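Local coordinates for protein inorganic pyrophosphatase (Neisseria gonorrhoeae, PDB 5TEA) that probably hydrolyses inorganic pyrophosphate to two phosphate ions, a magnesium-dependent reaction carried out by a homohexamer, at residues B[15-20]-B[25-30]; B[40-43]-B[48-51]; B[103-106]-B[111-114]; B[127-130]-B[134-137]; B[138-143]-B[162-167]. All coordinates share one frame; numbering follows the deposited sequence.

Contact 1: residues B[15-20]-B[25-30]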
# COMPACT_ATOMS: atom_id res chain seq x y z
N ILE B 15 -26.31 16.32 -13.15
CA ILE B 15 -26.35 15.14 -14.01
C ILE B 15 -27.01 13.96 -13.31
O ILE B 15 -27.60 13.10 -13.98
CB ILE B 15 -24.93 14.77 -14.46
CG1 ILE B 15 -24.05 14.45 -13.25
CG2 ILE B 15 -24.32 15.88 -15.30
CD1 ILE B 15 -22.84 13.59 -13.55
N LEU B 16 -26.92 13.88 -11.99
CA LEU B 16 -27.41 12.75 -11.23
C LEU B 16 -28.61 13.15 -10.39
O LEU B 16 -28.63 14.24 -9.81
CB LEU B 16 -26.33 12.19 -10.30
CG LEU B 16 -25.31 11.20 -10.83
CD1 LEU B 16 -24.25 10.92 -9.76
CD2 LEU B 16 -26.01 9.93 -11.26
N THR B 17 -29.58 12.27 -10.32
CA THR B 17 -30.69 12.36 -9.38
C THR B 17 -30.42 11.44 -8.20
O THR B 17 -29.45 10.68 -8.20
CB THR B 17 -31.99 11.97 -10.08
OG1 THR B 17 -31.95 10.57 -10.39
CG2 THR B 17 -32.17 12.78 -11.35
N PRO B 18 -31.26 11.49 -7.15
CA PRO B 18 -31.08 10.53 -6.05
C PRO B 18 -31.27 9.09 -6.47
O PRO B 18 -30.82 8.19 -5.76
CB PRO B 18 -32.13 10.96 -5.02
CG PRO B 18 -32.37 12.39 -5.32
CD PRO B 18 -32.27 12.51 -6.81
N GLY B 19 -31.96 8.83 -7.58
CA GLY B 19 -32.18 7.45 -8.00
C GLY B 19 -33.47 6.84 -7.47
O GLY B 19 -34.43 7.56 -7.17
N ASP B 20 -33.49 5.52 -7.32
CA ASP B 20 -34.72 4.77 -7.02
C ASP B 20 -34.85 4.61 -5.50
O ASP B 20 -34.60 3.55 -4.93
CB ASP B 20 -34.70 3.41 -7.72
CG ASP B 20 -36.00 2.62 -7.53
OD1 ASP B 20 -36.93 3.12 -6.87
OD2 ASP B 20 -36.08 1.49 -8.06
N ILE B 25 -32.34 1.49 -4.19
CA ILE B 25 -31.11 1.58 -4.98
C ILE B 25 -30.96 3.04 -5.37
O ILE B 25 -31.72 3.54 -6.20
CB ILE B 25 -31.15 0.67 -6.23
CG1 ILE B 25 -31.56 -0.75 -5.85
CG2 ILE B 25 -29.76 0.66 -6.94
CD1 ILE B 25 -30.59 -1.44 -4.95
N ILE B 26 -30.00 3.73 -4.75
CA ILE B 26 -29.84 5.17 -4.94
C ILE B 26 -28.49 5.46 -5.59
O ILE B 26 -27.62 4.59 -5.67
CB ILE B 26 -29.95 5.93 -3.61
CG1 ILE B 26 -28.78 5.54 -2.70
CG2 ILE B 26 -31.34 5.68 -2.99
CD1 ILE B 26 -28.76 6.27 -1.38
N ASN B 27 -28.30 6.71 -6.01
CA ASN B 27 -27.03 7.16 -6.57
C ASN B 27 -26.20 7.80 -5.47
O ASN B 27 -26.72 8.63 -4.70
CB ASN B 27 -27.25 8.14 -7.73
CG ASN B 27 -27.96 7.49 -8.91
OD1 ASN B 27 -27.72 6.33 -9.22
ND2 ASN B 27 -28.84 8.24 -9.56
N VAL B 28 -24.93 7.43 -5.39
CA VAL B 28 -24.01 7.92 -4.37
C VAL B 28 -22.74 8.40 -5.06
O VAL B 28 -22.25 7.76 -5.99
CB VAL B 28 -23.69 6.83 -3.32
CG1 VAL B 28 -22.54 7.25 -2.41
CG2 VAL B 28 -24.94 6.55 -2.50
N VAL B 29 -22.24 9.57 -4.64
CA VAL B 29 -20.96 10.08 -5.10
C VAL B 29 -19.96 9.94 -3.96
O VAL B 29 -20.21 10.41 -2.85
CB VAL B 29 -21.09 11.55 -5.56
CG1 VAL B 29 -19.71 12.16 -5.84
CG2 VAL B 29 -21.97 11.63 -6.81
N ASN B 30 -18.82 9.28 -4.22
CA ASN B 30 -17.84 9.03 -3.17
C ASN B 30 -16.91 10.23 -3.02
O ASN B 30 -16.38 10.74 -4.01
CB ASN B 30 -17.01 7.78 -3.46
CG ASN B 30 -16.20 7.33 -2.25
OD1 ASN B 30 -16.76 7.04 -1.19
ND2 ASN B 30 -14.88 7.27 -2.39

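Contact 2: residues B[40-43]-B[48-51]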
# COMPACT_ATOMS: atom_id res chain seq x y z
N ILE B 40 -12.28 15.25 2.60
CA ILE B 40 -12.56 15.70 1.24
C ILE B 40 -14.06 15.88 1.11
O ILE B 40 -14.84 15.04 1.58
CB ILE B 40 -12.00 14.71 0.21
CG1 ILE B 40 -10.47 14.63 0.37
CG2 ILE B 40 -12.35 15.13 -1.22
CD1 ILE B 40 -9.84 13.46 -0.36
N GLU B 41 -14.46 16.99 0.52
CA GLU B 41 -15.86 17.34 0.36
C GLU B 41 -16.10 17.78 -1.07
O GLU B 41 -15.27 18.49 -1.65
CB GLU B 41 -16.24 18.46 1.32
CG GLU B 41 -17.71 18.58 1.64
CD GLU B 41 -17.99 19.73 2.60
OE1 GLU B 41 -17.15 20.67 2.66
OE2 GLU B 41 -19.02 19.68 3.30
N TRP B 42 -17.22 17.36 -1.65
CA TRP B 42 -17.66 17.93 -2.91
C TRP B 42 -18.10 19.37 -2.67
O TRP B 42 -19.00 19.63 -1.87
CB TRP B 42 -18.81 17.11 -3.49
CG TRP B 42 -19.49 17.72 -4.67
CD1 TRP B 42 -20.74 18.28 -4.70
CD2 TRP B 42 -18.98 17.80 -6.00
NE1 TRP B 42 -21.03 18.71 -5.97
CE2 TRP B 42 -19.97 18.43 -6.79
CE3 TRP B 42 -17.78 17.41 -6.60
CZ2 TRP B 42 -19.80 18.67 -8.15
CZ3 TRP B 42 -17.61 17.66 -7.96
CH2 TRP B 42 -18.61 18.28 -8.71
N ASN B 43 -17.48 20.30 -3.38
CA ASN B 43 -17.79 21.71 -3.21
C ASN B 43 -18.84 22.08 -4.25
O ASN B 43 -18.54 22.21 -5.44
CB ASN B 43 -16.52 22.55 -3.34
CG ASN B 43 -16.75 24.01 -3.01
OD1 ASN B 43 -17.64 24.65 -3.56
ND2 ASN B 43 -15.94 24.54 -2.10
N ALA B 48 -16.27 20.80 -7.60
CA ALA B 48 -14.95 20.18 -7.50
C ALA B 48 -14.77 19.66 -6.09
O ALA B 48 -15.44 20.10 -5.15
CB ALA B 48 -13.84 21.16 -7.89
N PHE B 49 -13.86 18.70 -5.94
CA PHE B 49 -13.60 18.08 -4.64
C PHE B 49 -12.52 18.85 -3.92
O PHE B 49 -11.45 19.12 -4.48
CB PHE B 49 -13.19 16.61 -4.80
CG PHE B 49 -14.30 15.73 -5.30
CD1 PHE B 49 -15.22 15.20 -4.42
CD2 PHE B 49 -14.44 15.48 -6.65
CE1 PHE B 49 -16.26 14.41 -4.89
CE2 PHE B 49 -15.47 14.68 -7.12
CZ PHE B 49 -16.38 14.14 -6.23
N GLN B 50 -12.79 19.21 -2.67
CA GLN B 50 -11.92 20.07 -1.89
C GLN B 50 -11.39 19.32 -0.69
O GLN B 50 -12.17 18.71 0.05
CB GLN B 50 -12.66 21.33 -1.44
CG GLN B 50 -11.82 22.24 -0.57
CD GLN B 50 -12.54 23.51 -0.24
OE1 GLN B 50 -13.70 23.69 -0.63
NE2 GLN B 50 -11.87 24.43 0.48
N LEU B 51 -10.08 19.38 -0.46
CA LEU B 51 -9.54 18.92 0.81
C LEU B 51 -9.76 20.04 1.83
O LEU B 51 -9.02 21.03 1.85
CB LEU B 51 -8.06 18.57 0.71
CG LEU B 51 -7.58 17.99 2.04
CD1 LEU B 51 -6.76 16.75 1.84
CD2 LEU B 51 -6.78 19.01 2.86

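Contact 3: residues B[103-106]-B[111-114]. With CA (calcium ion), chain I.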
# COMPACT_ATOMS: atom_id res chain seq x y z
N MET B 103 -27.46 5.70 10.10
CA MET B 103 -26.87 6.09 11.37
C MET B 103 -27.49 7.44 11.75
O MET B 103 -27.17 8.45 11.13
CB MET B 103 -25.35 6.19 11.25
CG MET B 103 -24.67 6.40 12.58
SD MET B 103 -22.89 6.57 12.40
CE MET B 103 -22.78 8.28 11.88
N LYS B 104 -28.41 7.43 12.73
CA LYS B 104 -28.97 8.69 13.22
C LYS B 104 -27.92 9.40 14.07
O LYS B 104 -27.39 8.82 15.03
CB LYS B 104 -30.23 8.44 14.05
CG LYS B 104 -31.36 7.84 13.23
CD LYS B 104 -31.92 8.83 12.23
CE LYS B 104 -32.70 9.94 12.94
NZ LYS B 104 -33.40 10.86 12.01
N PHE B 105 -27.65 10.66 13.74
CA PHE B 105 -26.44 11.29 14.25
C PHE B 105 -26.70 12.77 14.47
O PHE B 105 -27.35 13.43 13.65
CB PHE B 105 -25.29 11.08 13.27
CG PHE B 105 -23.95 11.56 13.75
CD1 PHE B 105 -23.34 11.00 14.86
CD2 PHE B 105 -23.28 12.55 13.05
CE1 PHE B 105 -22.09 11.46 15.30
CE2 PHE B 105 -22.02 13.00 13.46
CZ PHE B 105 -21.43 12.45 14.59
N VAL B 106 -26.16 13.29 15.57
CA VAL B 106 -26.26 14.69 15.90
C VAL B 106 -24.84 15.23 15.96
O VAL B 106 -23.98 14.65 16.63
CB VAL B 106 -27.01 14.92 17.22
CG1 VAL B 106 -26.98 16.39 17.61
CG2 VAL B 106 -28.46 14.43 17.06
N VAL B 111 -29.14 17.86 13.36
CA VAL B 111 -29.27 16.52 12.81
C VAL B 111 -28.31 16.38 11.64
O VAL B 111 -28.25 17.25 10.76
CB VAL B 111 -30.72 16.25 12.39
CG1 VAL B 111 -30.84 14.87 11.71
CG2 VAL B 111 -31.66 16.36 13.60
N ASP B 112 -27.54 15.28 11.62
CA ASP B 112 -26.58 15.04 10.55
C ASP B 112 -26.52 13.54 10.25
O ASP B 112 -25.48 12.90 10.33
CB ASP B 112 -25.21 15.59 10.92
CG ASP B 112 -24.26 15.64 9.73
OD1 ASP B 112 -24.74 15.70 8.59
OD2 ASP B 112 -23.03 15.61 9.95
N ASP B 113 -27.68 12.98 9.89
CA ASP B 113 -27.80 11.54 9.66
C ASP B 113 -26.93 11.10 8.49
O ASP B 113 -26.65 11.88 7.57
CB ASP B 113 -29.25 11.15 9.37
CG ASP B 113 -30.19 11.44 10.52
OD1 ASP B 113 -29.73 11.46 11.68
OD2 ASP B 113 -31.41 11.64 10.26
N LYS B 114 -26.55 9.82 8.50
CA LYS B 114 -25.72 9.25 7.45
C LYS B 114 -26.33 7.93 6.99
O LYS B 114 -26.55 7.03 7.81
CB LYS B 114 -24.28 9.07 7.96
CG LYS B 114 -23.79 10.35 8.66
CD LYS B 114 -22.30 10.53 8.69
CE LYS B 114 -21.95 11.69 9.61
NZ LYS B 114 -22.52 12.98 9.12
CA CA I . -24.84 16.10 6.36
O HOH W 1 -26.29 14.19 6.37
O HOH W 2 -22.87 16.24 6.68

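Contact 4: residues B[127-130]-B[134-137]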
# COMPACT_ATOMS: atom_id res chain seq x y z
N ASN B 127 -23.27 -9.82 -2.95
CA ASN B 127 -24.38 -9.06 -2.37
C ASN B 127 -24.78 -9.61 -1.01
O ASN B 127 -25.96 -9.81 -0.71
CB ASN B 127 -25.56 -9.02 -3.33
CG ASN B 127 -25.16 -8.47 -4.69
OD1 ASN B 127 -24.62 -7.37 -4.77
ND2 ASN B 127 -25.39 -9.24 -5.74
N ALA B 128 -23.77 -9.86 -0.17
CA ALA B 128 -24.00 -10.48 1.14
C ALA B 128 -24.73 -9.57 2.11
O ALA B 128 -25.28 -10.06 3.11
CB ALA B 128 -22.66 -10.89 1.76
N TYR B 129 -24.73 -8.26 1.89
CA TYR B 129 -25.19 -7.30 2.89
C TYR B 129 -26.43 -6.58 2.37
O TYR B 129 -26.33 -5.74 1.46
CB TYR B 129 -24.09 -6.30 3.22
CG TYR B 129 -22.82 -6.97 3.69
CD1 TYR B 129 -22.86 -7.99 4.63
CD2 TYR B 129 -21.59 -6.58 3.19
CE1 TYR B 129 -21.69 -8.60 5.07
CE2 TYR B 129 -20.42 -7.18 3.62
CZ TYR B 129 -20.48 -8.19 4.56
OH TYR B 129 -19.32 -8.80 4.98
N LYS B 130 -27.58 -6.91 2.93
CA LYS B 130 -28.82 -6.21 2.62
C LYS B 130 -29.40 -5.45 3.79
O LYS B 130 -30.23 -4.56 3.58
CB LYS B 130 -29.87 -7.19 2.07
CG LYS B 130 -29.46 -7.78 0.71
CD LYS B 130 -30.50 -8.69 0.08
CE LYS B 130 -30.03 -9.18 -1.29
NZ LYS B 130 -30.94 -10.21 -1.88
N ASP B 134 -26.72 -7.86 8.76
CA ASP B 134 -25.86 -8.73 7.95
C ASP B 134 -24.39 -8.41 8.15
O ASP B 134 -23.54 -9.27 7.95
CB ASP B 134 -26.20 -8.60 6.47
CG ASP B 134 -27.56 -9.16 6.12
OD1 ASP B 134 -28.10 -9.97 6.92
OD2 ASP B 134 -28.07 -8.79 5.05
N LEU B 135 -24.07 -7.17 8.53
CA LEU B 135 -22.69 -6.78 8.79
C LEU B 135 -22.22 -7.37 10.12
O LEU B 135 -23.03 -7.62 11.01
CB LEU B 135 -22.57 -5.26 8.84
CG LEU B 135 -22.95 -4.46 7.60
CD1 LEU B 135 -22.88 -2.96 7.88
CD2 LEU B 135 -22.03 -4.84 6.46
N PRO B 136 -20.91 -7.58 10.29
CA PRO B 136 -20.42 -7.90 11.64
C PRO B 136 -20.78 -6.77 12.58
O PRO B 136 -20.56 -5.59 12.28
CB PRO B 136 -18.89 -8.04 11.46
CG PRO B 136 -18.60 -7.84 10.03
CD PRO B 136 -19.88 -7.70 9.25
N GLN B 137 -21.37 -7.13 13.71
CA GLN B 137 -21.86 -6.10 14.61
C GLN B 137 -20.70 -5.32 15.22
O GLN B 137 -20.87 -4.14 15.56
CB GLN B 137 -22.75 -6.73 15.68
CG GLN B 137 -24.00 -7.36 15.05
CD GLN B 137 -24.84 -6.36 14.25
OE1 GLN B 137 -25.70 -5.67 14.81
NE2 GLN B 137 -24.59 -6.27 12.93

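Contact 5: residues B[138-143]-B[162-167]. Unlike the reference sequence in segment 162-167: Gly-166 (reference Asp).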
# COMPACT_ATOMS: atom_id res chain seq x y z
N GLN B 138 -19.52 -5.92 15.29
CA GLN B 138 -18.33 -5.19 15.74
C GLN B 138 -17.94 -4.09 14.75
O GLN B 138 -17.36 -3.07 15.16
CB GLN B 138 -17.19 -6.18 15.95
CG GLN B 138 -15.93 -5.60 16.59
CD GLN B 138 -16.03 -5.47 18.11
OE1 GLN B 138 -17.12 -5.41 18.67
NE2 GLN B 138 -14.87 -5.45 18.78
N LEU B 139 -18.22 -4.27 13.46
CA LEU B 139 -17.96 -3.17 12.53
C LEU B 139 -18.87 -1.99 12.82
O LEU B 139 -18.44 -0.83 12.80
CB LEU B 139 -18.14 -3.62 11.08
CG LEU B 139 -18.16 -2.48 10.05
CD1 LEU B 139 -16.79 -1.78 9.97
CD2 LEU B 139 -18.60 -2.96 8.68
N ILE B 140 -20.14 -2.27 13.10
CA ILE B 140 -21.06 -1.20 13.48
C ILE B 140 -20.55 -0.49 14.73
O ILE B 140 -20.54 0.74 14.80
CB ILE B 140 -22.48 -1.77 13.70
CG1 ILE B 140 -22.98 -2.54 12.47
CG2 ILE B 140 -23.43 -0.63 14.07
CD1 ILE B 140 -23.31 -1.67 11.29
N LYS B 141 -20.12 -1.25 15.74
CA LYS B 141 -19.64 -0.61 16.96
C LYS B 141 -18.41 0.25 16.71
O LYS B 141 -18.22 1.28 17.37
CB LYS B 141 -19.33 -1.67 18.03
CG LYS B 141 -20.50 -2.54 18.42
CD LYS B 141 -20.55 -2.77 19.93
CE LYS B 141 -19.15 -2.93 20.52
NZ LYS B 141 -19.14 -3.03 22.02
N GLN B 142 -17.55 -0.16 15.77
CA GLN B 142 -16.38 0.65 15.42
C GLN B 142 -16.79 1.95 14.73
O GLN B 142 -16.24 3.02 15.02
CB GLN B 142 -15.42 -0.13 14.51
CG GLN B 142 -14.72 -1.30 15.16
CD GLN B 142 -13.69 -1.93 14.23
OE1 GLN B 142 -12.75 -1.26 13.78
NE2 GLN B 142 -13.86 -3.22 13.94
N ILE B 143 -17.77 1.87 13.83
CA ILE B 143 -18.27 3.06 13.16
C ILE B 143 -18.90 3.99 14.18
O ILE B 143 -18.72 5.21 14.13
CB ILE B 143 -19.28 2.68 12.06
CG1 ILE B 143 -18.61 1.82 10.97
CG2 ILE B 143 -19.92 3.94 11.47
CD1 ILE B 143 -19.60 1.28 9.95
N GLU B 162 -27.22 8.46 17.81
CA GLU B 162 -28.42 8.33 18.62
C GLU B 162 -29.06 6.96 18.49
O GLU B 162 -29.64 6.46 19.46
CB GLU B 162 -29.45 9.38 18.22
CG GLU B 162 -28.95 10.81 18.33
CD GLU B 162 -28.86 11.29 19.77
OE1 GLU B 162 -29.10 10.50 20.70
OE2 GLU B 162 -28.54 12.48 19.97
N SER B 163 -28.96 6.35 17.31
CA SER B 163 -29.55 5.04 17.04
C SER B 163 -29.12 4.60 15.65
O SER B 163 -28.61 5.39 14.85
CB SER B 163 -31.08 5.08 17.12
OG SER B 163 -31.61 5.83 16.04
N TRP B 164 -29.36 3.32 15.38
CA TRP B 164 -29.16 2.73 14.07
C TRP B 164 -30.52 2.33 13.54
O TRP B 164 -31.26 1.61 14.22
CB TRP B 164 -28.24 1.52 14.17
CG TRP B 164 -26.84 1.89 14.51
CD1 TRP B 164 -26.27 1.89 15.74
CD2 TRP B 164 -25.81 2.29 13.59
NE1 TRP B 164 -24.94 2.27 15.66
CE2 TRP B 164 -24.64 2.53 14.35
CE3 TRP B 164 -25.77 2.49 12.21
CZ2 TRP B 164 -23.46 2.93 13.77
CZ3 TRP B 164 -24.59 2.89 11.64
CH2 TRP B 164 -23.45 3.11 12.41
N GLY B 165 -30.87 2.84 12.36
CA GLY B 165 -32.19 2.62 11.79
C GLY B 165 -32.11 1.69 10.60
O GLY B 165 -31.05 1.56 9.99
N GLY B 166 -33.23 1.05 10.25
CA GLY B 166 -33.25 0.14 9.12
C GLY B 166 -33.45 0.90 7.82
O GLY B 166 -33.49 2.13 7.77
N ALA B 167 -33.60 0.13 6.73
CA ALA B 167 -33.65 0.74 5.41
C ALA B 167 -34.92 1.57 5.22
O ALA B 167 -34.89 2.57 4.49
CB ALA B 167 -33.55 -0.32 4.32

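Contact 1: residues B[15-20]-B[25-30]
Asn-27 reaches over to the segment 15-20 and grips it twice. Its side-chain ND2 donates to Thr-17 O at 2.9 Å, with the oxygen close to the plane of the amide, while its backbone N donates to Pro-18 O. Both donors stand above the carbonyl planes they meet. With CG anti to its own carbonyl carbon (chi1 -64°), the amide is carried across to Thr-17, and Leu-16 CD2 packs against ND2 at 3.7 Å. The other methyl of Leu-16, CD1, meets Val-29 CG2 at 3.8 Å, an apolar patch beside the polar grip.

Further along, Gly-19 pairs with Ile-26 in a non-hydrogen-bonded antiparallel pair whose CA atoms are 4.5 Å apart; Gly-19, with phi 92° and psi -153°, lets the two backbones come this close. Asp-20 and Ile-25 form the adjoining hydrogen-bonded pair, from Asp-20 N to Ile-25 O and from Ile-25 N to Asp-20 O. Asp-20 OD1 accepts from Gly-23 N inside the connecting turn. This short beta hairpin lies at an edge of the main sheet: strand 25-32 pairs antiparallel with strands 64-67 and 94-107, and helix 167-183 packs on Pro-18 and Ile-26.

Contact 2: residues B[40-43]-B[48-51]
Trp-42 turns the edge of its six-membered ring toward the face of Phe-49, a T-shaped pair with centroids 4.9 Å apart and planes at 62°. The indole CE3 sits over the centre of the phenyl ring, 3.6 Å from Phe-49 CZ. The same indole lies beside the start of strand 48-54, where Ala-48 N approaches one of its faces, offset toward the rim, 3.4 Å from Trp-42 CZ3. On the same side of the ribbon, Ile-40 places CG2 against Phe-49 CB, the two side chains crossing at about a right angle.

Strands 38-43 and 48-54 make a two-stranded antiparallel hairpin here. Glu-41 and Gln-50 exchange both backbone hydrogen bonds in a hydrogen-bonded pair, and Asn-43 N donates to Ala-48 O at 2.7 Å; the return bond from Ala-48 N to Asn-43 O is weak. Lys-39 and Arg-53, two of the residues predicted to bind substrate, lie just outside the paired residues in sequence.

The face carrying Glu-41, Asn-43 and Gln-50 is largely polar, with Ala-48 among them. Asn-43 ND2 donates to Gln-50 OE1 at 2.8 Å, nearly along the C=O axis, and the two amides are close to coplanar, 20° apart. Gln-50 gets there fully extended, with CG anti to the backbone N (chi1 177°). Asn-43 OD1 accepts from Leu-46 N in the turn, which fixes which way round the amide sits. Beyond this face, Phe-94 of a neighbouring subunit packs on Asn-43, Ala-48 and Gln-50, while Gln-50 and Leu-51 continue the sheet in a parallel ladder with a strand of that subunit.

Contact 3: residues B[103-106]-B[111-114]
Segments 103-106 and 111-114 run antiparallel, but their pairing is interrupted. Met-103 and Lys-114 exchange both backbone bonds as a hydrogen-bonded pair, and Val-106 faces Val-111 as a non-hydrogen-bonded one. Between them Asp-112 N donates to Phe-105 O at 2.8 Å, while Phe-105 N turns to a side chain: Asp-113 OD1 accepts it at 3.0 Å, the donor lying almost straight out from the C-O bond.

The other oxygen of that carboxylate, OD2, forms a salt bridge with Lys-104 NZ at 2.8 Å. The ammonium comes from the syn side, 27° out of the carboxylate plane, after the lysine chain has folded back through bends at chi2 and chi3. Asp-113 is therefore held by a backbone N-H and a charge at once.

Lys-114 lies alongside Met-103, whose CE touches its CD, and its CE packs near Phe-105 CD2. At the end of the chain a bend at chi4 (-62°) returns NZ to its own segment, where it meets Asp-112 O and makes a salt bridge with Asp-112 OD2; Asp-80 OD2 also accepts from it. Its positive charge probably offsets part of the negative charge gathered around the metal.

Asp-112 OD1 binds the calcium ion at 2.3 Å, with two waters, one of them held by Asp-113 O. The carboxylates of Asp-73, Asp-77 and Asp-80 and the backbone O of Glu-78 complete the calcium site of this pyrophosphatase.

Contact 4: residues B[127-130]-B[134-137]
Ala-128 backs the ring of Tyr-129, which Leu-135 CD2 covers from the other face, all within the long surface loop that links strand 110-119 to helix 137-149. The contact folds this loop back on itself, away from the annotated sites. Ala-128 N is tied to Asn-125 OD1 earlier in the loop, and Ala-128 CB lies offset toward the rim of the ring.

Tyr-129 comes next and gives the contact its apolar part. Its CG stands anti to the carbonyl carbon (chi1 -56°), which swings the ring over to Leu-135. There Leu-135 CD2 sits over the ring centre in a CH-pi contact, 3.6 Å from the centroid and 13° off the ring normal. Asp-134 CB lies at the ring edge, 3.9 Å from Tyr-129 CD1, and Asp-134 O is also close, 3.5 Å from Tyr-129 CE1.

Leu-135 extends inward to Ile-100 of strand 94-107, and Pro-136, right before the helix, packs on Asn-125 of a neighbouring subunit. At Lys-130 the chain turns its N-H onto Asp-134, whose OD2 takes a second hydrogen bond from Thr-131 N. The Lys-130 N to Asp-134 OD2 bond measures 2.9 Å and uses the anti lone pair of that oxygen, at an N-H...O angle of 163°.

Contact 5: residues B[138-143]-B[162-167]
Ile-140 presses its CG2 methyl onto one face of the Trp-164 indole, 3.4 Å from CE2. It makes a CH-pi contact with the five-membered ring, 3.7 Å from the centroid and 23° off the ring normal, so the methyl lies off the centre of that ring, nearest the fusion atom CE2. With CG1 of Ile-140 at chi1 -55°, CG2 is left anti to the backbone N and facing the indole.

One helical turn on, Ile-143 approaches differently. Its CG2 reaches the ring edge, in the plane of the indole, 3.7 Å from CH2, and the two side chains cross at about a right angle. A single flat group therefore receives one isoleucine on a face and the next at an edge. No hydrogen bond joins the two segments; the indole N-H finds its acceptor just beyond, where Trp-164 NE1 donates to Glu-144 OE1.

The rest of the helical segment looks elsewhere. Lys-141 is exposed and points away from the strand, its NZ bonded to Leu-153 O of a neighbouring subunit, while Gln-138 NE2 donates to Arg-123 O of a different one. The helix thus shows an apolar side to the strand and a polar side to the hexamer interfaces. Trp-164 packs also on Met-103, whose strand 94-107 pairs with strand 159-165, leaving the indole between the edge of the main sheet and helix 137-149.

Along the chain the five contacts follow one another in series, none enclosing the next. Contacts 1, 3 and 5 all reach the main mixed sheet, with strand 94-107 pairing with strands 25-32, 110-119 and 159-165. Contact 2 is a separate two-stranded hairpin that touches contact 1 where Phe-49 meets Val-29. Contacts 3 and 5 have centres about 11 Å apart and share backbone pairing between Lys-104 and residues 162-163, so the hairpin that carries a calcium ligand is joined by backbone bonds to the strand that helix 137-149 packs on. Contact 4, about 12 Å from contact 5 between centres, joins it through Leu-135 and Ile-140. Contacts 2 and 4 are furthest apart, about 29 Å between centres, on opposite sides of the subunit.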